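Local coordinates for protein 5,10-methylenetetrahydrofolate dehydrogenase (Bombyx mori, PDB 5ZF1) that probably catalyses the NADP+-dependent oxidation of 5,10-methylenetetrahydrofolate to 5,10-methenyltetrahydrofolate in folate-linked one-carbon metabolism, at residues F152-F157 against A213-T218; D204-Y209 against A228-P233. All blocks are in the same frame, centred on the assembly; numbering follows the deposited sequence.

Contact 1: F152-F157 against A213-T218; sequences FNIDTF and ADIIIT. With EDO (1,2-ethanediol), chain I.
I215, at the start of strand 215-218, ends in a methyl, CD1, that lies against the loop 152-157, where three consecutive residues receive it. The apolar part is made by two branch methyls: I154 CG2 lies 4.0 Å from I215 CD1, with T156 CG2 at 3.8 Å from the same I215 CD1. In I215, CG1 stands beside the backbone N and the chain continues nearly straight (chi2 163°), which makes CD1 the atom nearest the loop. The closest approach is to the backbone, D155 O to I215 CD1 at 3.6 Å, a van der Waals touch; no hydrogen bond joins the segments.

The polar part belongs to T156. With OG1 between the backbone N and the carbonyl carbon (chi1 57°), CG2 is the branch that touches I215, and T156 OG1 is left to accept a hydrogen bond from O1 of a 1,2-ethanediol (2.8 Å), probably picked up from the crystallisation liquor. The hydroxyl is also bonded to M190 O, so this buried group is well satisfied.

Upstream, N153, with positive phi, closes helix 140-151 in a Schellman motif; downstream, the F157 ring meets Y200 of the second subunit, their planes about 40° apart. The whole is a helix-to-strand connection of the Rossmann-like NAD(P)-binding domain, folded over the N-terminal end of a strand inside its parallel sheet.

Contact 2: D204-Y209 against A228-P233; sequences DKLEAY and ADMVKP
In the beta-alpha-beta crossover that leads from strand 193-197 through helix 203-211 to strand 215-218, the helix sets L206 and E207 against M230, the last residue of a short 3-10 turn on the way to strand 236-239. The backbones come close here, with E207 CA and M230 CA 5.5 Å apart. At that distance the aliphatic parts of the two side chains meet directly: E207 CG is 3.9 Å from M230 CG, and the thioether sulfur follows, M230 SD standing 4.0 Å from E207 CG. The two chains run obliquely across one another.

M230 first runs out nearly straight and then bends at the sulfur (chi3 58°), which carries its methyl over to the leucine, M230 CE to L206 CD2 at 4.3 Å. One methionine thus spans two successive helix residues through van der Waals contacts, with no hydrogen bond between the segments.

Beyond CG, E207 stays extended (chi2 180°), leaving CG as the part that touches the methionine, with the carboxylate beyond it. That group stands near another acid: E207 OE1 is 5.4 Å from D229 OD2, a proximity probably eased by K227, which makes a long, weak ion pair with each. The turn itself is tied by V231 N bonding to A228 O at 3.2 Å.

On the helix side, L206 rests on C197 of strand 193-197 and I164 of strand 160-164, while Y209 packs on both strands too and touches N160 of the second subunit. On the turn side, V231 and A228 lean on helix 260-263 through V263 and E262, so the contact joins helix 203-211, packed on the sheet, to a turn whose other residues touch helix 260-263.

Overall arrangement
Both contacts belong to the NAD(P)-binding domain and meet around strand 215-218, their centres about 15 Å apart. Contact 1 is partly open: a buried isoleucine of the strand meets a loop with an exposed aspartate, and a bound diol joins it. Contact 2, though farther from the centre of the chain, is a buried methionine-centred patch between a helix and a turn, with an acid, E207, taking part through its aliphatic CG. Neither has a hydrogen bond across it; the polar tie runs between them, where D214 OD1 and K232 NZ form a 3.0 Å salt bridge. I216 CD1 also approaches M230 O at 4.2 Å, so strand 215-218 serves both neighbourhoods through successive isoleucines.

Contact 1: F152-F157 against A213-T218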
# COMPACT_ATOMS: atom_id res chain seq x y z
N PHE B 152 -17.59 -10.19 -14.47
CA PHE B 152 -18.78 -9.58 -15.01
C PHE B 152 -18.48 -8.50 -16.04
O PHE B 152 -19.39 -7.77 -16.45
CB PHE B 152 -19.65 -9.03 -13.87
CG PHE B 152 -20.31 -10.11 -13.06
CD1 PHE B 152 -21.42 -10.78 -13.54
CD2 PHE B 152 -19.81 -10.48 -11.82
CE1 PHE B 152 -22.02 -11.79 -12.80
CE2 PHE B 152 -20.41 -11.48 -11.07
CZ PHE B 152 -21.51 -12.14 -11.56
N ASN B 153 -17.22 -8.42 -16.48
CA ASN B 153 -16.83 -7.54 -17.58
C ASN B 153 -17.09 -6.08 -17.24
O ASN B 153 -17.56 -5.31 -18.07
CB ASN B 153 -17.54 -7.92 -18.88
CG ASN B 153 -16.59 -8.51 -19.91
OD1 ASN B 153 -15.48 -8.92 -19.58
ND2 ASN B 153 -17.03 -8.54 -21.17
N ILE B 154 -16.79 -5.71 -16.01
CA ILE B 154 -16.96 -4.34 -15.57
C ILE B 154 -15.69 -3.59 -15.92
O ILE B 154 -14.58 -4.01 -15.55
CB ILE B 154 -17.22 -4.28 -14.05
CG1 ILE B 154 -18.42 -5.17 -13.69
CG2 ILE B 154 -17.41 -2.81 -13.63
CD1 ILE B 154 -19.72 -4.70 -14.25
N ASP B 155 -15.84 -2.50 -16.67
CA ASP B 155 -14.68 -1.75 -17.12
C ASP B 155 -14.09 -0.95 -15.96
O ASP B 155 -14.79 -0.17 -15.31
CB ASP B 155 -15.09 -0.82 -18.25
CG ASP B 155 -15.57 -1.62 -19.43
OD1 ASP B 155 -14.72 -2.34 -19.96
OD2 ASP B 155 -16.77 -1.56 -19.77
N THR B 156 -12.80 -1.17 -15.71
CA THR B 156 -12.05 -0.43 -14.70
C THR B 156 -11.03 0.53 -15.30
O THR B 156 -10.76 1.57 -14.72
CB THR B 156 -11.31 -1.40 -13.76
OG1 THR B 156 -10.45 -2.28 -14.52
CG2 THR B 156 -12.32 -2.23 -12.96
N PHE B 157 -10.46 0.19 -16.47
CA PHE B 157 -9.35 0.96 -17.02
C PHE B 157 -9.75 2.40 -17.31
O PHE B 157 -10.61 2.66 -18.16
CB PHE B 157 -8.87 0.26 -18.31
CG PHE B 157 -7.60 0.80 -18.84
CD1 PHE B 157 -7.58 1.99 -19.57
CD2 PHE B 157 -6.41 0.10 -18.64
CE1 PHE B 157 -6.40 2.50 -20.05
CE2 PHE B 157 -5.23 0.61 -19.13
CZ PHE B 157 -5.22 1.80 -19.83
N ALA B 213 -18.90 8.55 -9.86
CA ALA B 213 -18.17 7.28 -9.89
C ALA B 213 -18.81 6.32 -10.88
O ALA B 213 -20.04 6.17 -10.92
CB ALA B 213 -18.16 6.63 -8.50
N ASP B 214 -17.97 5.64 -11.65
CA ASP B 214 -18.44 4.50 -12.42
C ASP B 214 -18.57 3.23 -11.60
O ASP B 214 -19.34 2.34 -11.96
CB ASP B 214 -17.47 4.27 -13.58
CG ASP B 214 -17.30 5.50 -14.40
OD1 ASP B 214 -18.33 5.99 -14.92
OD2 ASP B 214 -16.15 6.00 -14.51
N ILE B 215 -17.82 3.12 -10.50
CA ILE B 215 -17.82 1.95 -9.64
C ILE B 215 -17.79 2.46 -8.21
O ILE B 215 -16.98 3.34 -7.92
CB ILE B 215 -16.61 1.03 -9.88
CG1 ILE B 215 -16.60 0.51 -11.33
CG2 ILE B 215 -16.59 -0.14 -8.92
CD1 ILE B 215 -15.22 -0.04 -11.74
N ILE B 216 -18.67 1.94 -7.36
CA ILE B 216 -18.61 2.19 -5.91
C ILE B 216 -18.49 0.85 -5.20
O ILE B 216 -19.27 -0.07 -5.46
CB ILE B 216 -19.85 2.95 -5.39
CG1 ILE B 216 -20.05 4.26 -6.15
CG2 ILE B 216 -19.74 3.22 -3.84
CD1 ILE B 216 -21.40 4.94 -5.76
N ILE B 217 -17.50 0.74 -4.32
CA ILE B 217 -17.29 -0.44 -3.51
C ILE B 217 -17.39 -0.01 -2.05
O ILE B 217 -16.61 0.83 -1.61
CB ILE B 217 -15.92 -1.08 -3.79
CG1 ILE B 217 -15.90 -1.65 -5.21
CG2 ILE B 217 -15.62 -2.16 -2.75
CD1 ILE B 217 -14.52 -1.83 -5.78
N THR B 218 -18.37 -0.55 -1.32
CA THR B 218 -18.54 -0.24 0.10
C THR B 218 -17.91 -1.35 0.93
O THR B 218 -18.44 -2.46 0.98
CB THR B 218 -20.02 -0.06 0.50
OG1 THR B 218 -20.72 -1.31 0.38
CG2 THR B 218 -20.70 1.00 -0.35
C1 EDO I . -9.40 -5.48 -16.35
O1 EDO I . -10.29 -4.90 -15.37
C2 EDO I . -8.15 -4.63 -16.52
O2 EDO I . -8.39 -3.55 -17.43

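Contact 2: D204-Y209 against A228-P233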
# COMPACT_ATOMS: atom_id res chain seq x y z
N ASP B 204 -21.24 15.42 2.38
CA ASP B 204 -21.48 16.05 1.08
C ASP B 204 -20.37 15.74 0.08
O ASP B 204 -20.64 15.59 -1.12
CB ASP B 204 -21.65 17.56 1.26
CG ASP B 204 -22.93 17.93 2.00
OD1 ASP B 204 -23.95 17.23 1.84
OD2 ASP B 204 -22.91 18.95 2.74
N LYS B 205 -19.12 15.63 0.55
CA LYS B 205 -18.03 15.26 -0.36
C LYS B 205 -18.16 13.82 -0.81
O LYS B 205 -17.88 13.49 -1.98
CB LYS B 205 -16.67 15.46 0.30
CG LYS B 205 -16.39 16.88 0.81
CD LYS B 205 -16.47 17.89 -0.31
CE LYS B 205 -15.53 19.05 -0.08
NZ LYS B 205 -15.41 19.89 -1.30
N LEU B 206 -18.53 12.92 0.11
CA LEU B 206 -18.72 11.52 -0.26
C LEU B 206 -19.79 11.41 -1.33
O LEU B 206 -19.61 10.71 -2.34
CB LEU B 206 -19.11 10.69 0.96
CG LEU B 206 -19.60 9.26 0.62
CD1 LEU B 206 -18.45 8.41 0.15
CD2 LEU B 206 -20.30 8.60 1.79
N GLU B 207 -20.89 12.15 -1.16
CA GLU B 207 -21.97 12.07 -2.13
C GLU B 207 -21.53 12.58 -3.50
O GLU B 207 -21.87 11.99 -4.53
CB GLU B 207 -23.18 12.85 -1.62
CG GLU B 207 -23.81 12.20 -0.39
CD GLU B 207 -25.01 12.96 0.12
OE1 GLU B 207 -25.34 14.02 -0.47
OE2 GLU B 207 -25.62 12.52 1.11
N ALA B 208 -20.75 13.66 -3.53
CA ALA B 208 -20.23 14.18 -4.80
C ALA B 208 -19.29 13.16 -5.47
O ALA B 208 -19.36 12.95 -6.68
CB ALA B 208 -19.50 15.50 -4.57
N TYR B 209 -18.40 12.54 -4.70
CA TYR B 209 -17.54 11.52 -5.31
C TYR B 209 -18.36 10.37 -5.87
O TYR B 209 -18.04 9.84 -6.95
CB TYR B 209 -16.53 11.00 -4.30
CG TYR B 209 -15.34 11.90 -3.99
CD1 TYR B 209 -14.40 12.19 -4.96
CD2 TYR B 209 -15.16 12.40 -2.70
CE1 TYR B 209 -13.29 12.97 -4.65
CE2 TYR B 209 -14.07 13.17 -2.38
CZ TYR B 209 -13.14 13.46 -3.36
OH TYR B 209 -12.06 14.22 -3.04
N ALA B 228 -30.06 6.30 -3.94
CA ALA B 228 -30.17 6.40 -5.39
C ALA B 228 -29.64 7.73 -5.91
O ALA B 228 -29.08 7.78 -7.01
CB ALA B 228 -31.63 6.20 -5.81
N ASP B 229 -29.78 8.81 -5.14
CA ASP B 229 -29.27 10.10 -5.60
C ASP B 229 -27.75 10.19 -5.54
O ASP B 229 -27.20 11.21 -5.97
CB ASP B 229 -29.90 11.24 -4.79
CG ASP B 229 -29.61 11.12 -3.30
OD1 ASP B 229 -29.09 10.08 -2.87
OD2 ASP B 229 -29.91 12.09 -2.57
N MET B 230 -27.08 9.17 -5.03
CA MET B 230 -25.62 9.13 -5.01
C MET B 230 -25.05 8.37 -6.18
O MET B 230 -23.83 8.30 -6.31
CB MET B 230 -25.13 8.51 -3.70
CG MET B 230 -25.44 9.36 -2.46
SD MET B 230 -25.27 8.50 -0.90
CE MET B 230 -23.55 7.96 -0.97
N VAL B 231 -25.89 7.78 -7.03
CA VAL B 231 -25.43 6.79 -8.00
C VAL B 231 -25.51 7.38 -9.40
O VAL B 231 -26.53 7.96 -9.79
CB VAL B 231 -26.23 5.49 -7.88
CG1 VAL B 231 -25.80 4.48 -8.95
CG2 VAL B 231 -26.05 4.92 -6.49
N LYS B 232 -24.41 7.28 -10.12
CA LYS B 232 -24.40 7.63 -11.52
C LYS B 232 -25.19 6.59 -12.29
O LYS B 232 -24.99 5.39 -12.09
CB LYS B 232 -22.95 7.68 -12.01
CG LYS B 232 -22.74 8.20 -13.42
CD LYS B 232 -21.25 8.13 -13.77
CE LYS B 232 -20.99 8.35 -15.24
NZ LYS B 232 -19.54 8.63 -15.46
N PRO B 233 -26.10 6.99 -13.19
CA PRO B 233 -26.82 5.98 -13.97
C PRO B 233 -25.86 5.04 -14.68
O PRO B 233 -24.89 5.47 -15.30
CB PRO B 233 -27.65 6.82 -14.96
CG PRO B 233 -27.79 8.15 -14.29
CD PRO B 233 -26.50 8.36 -13.55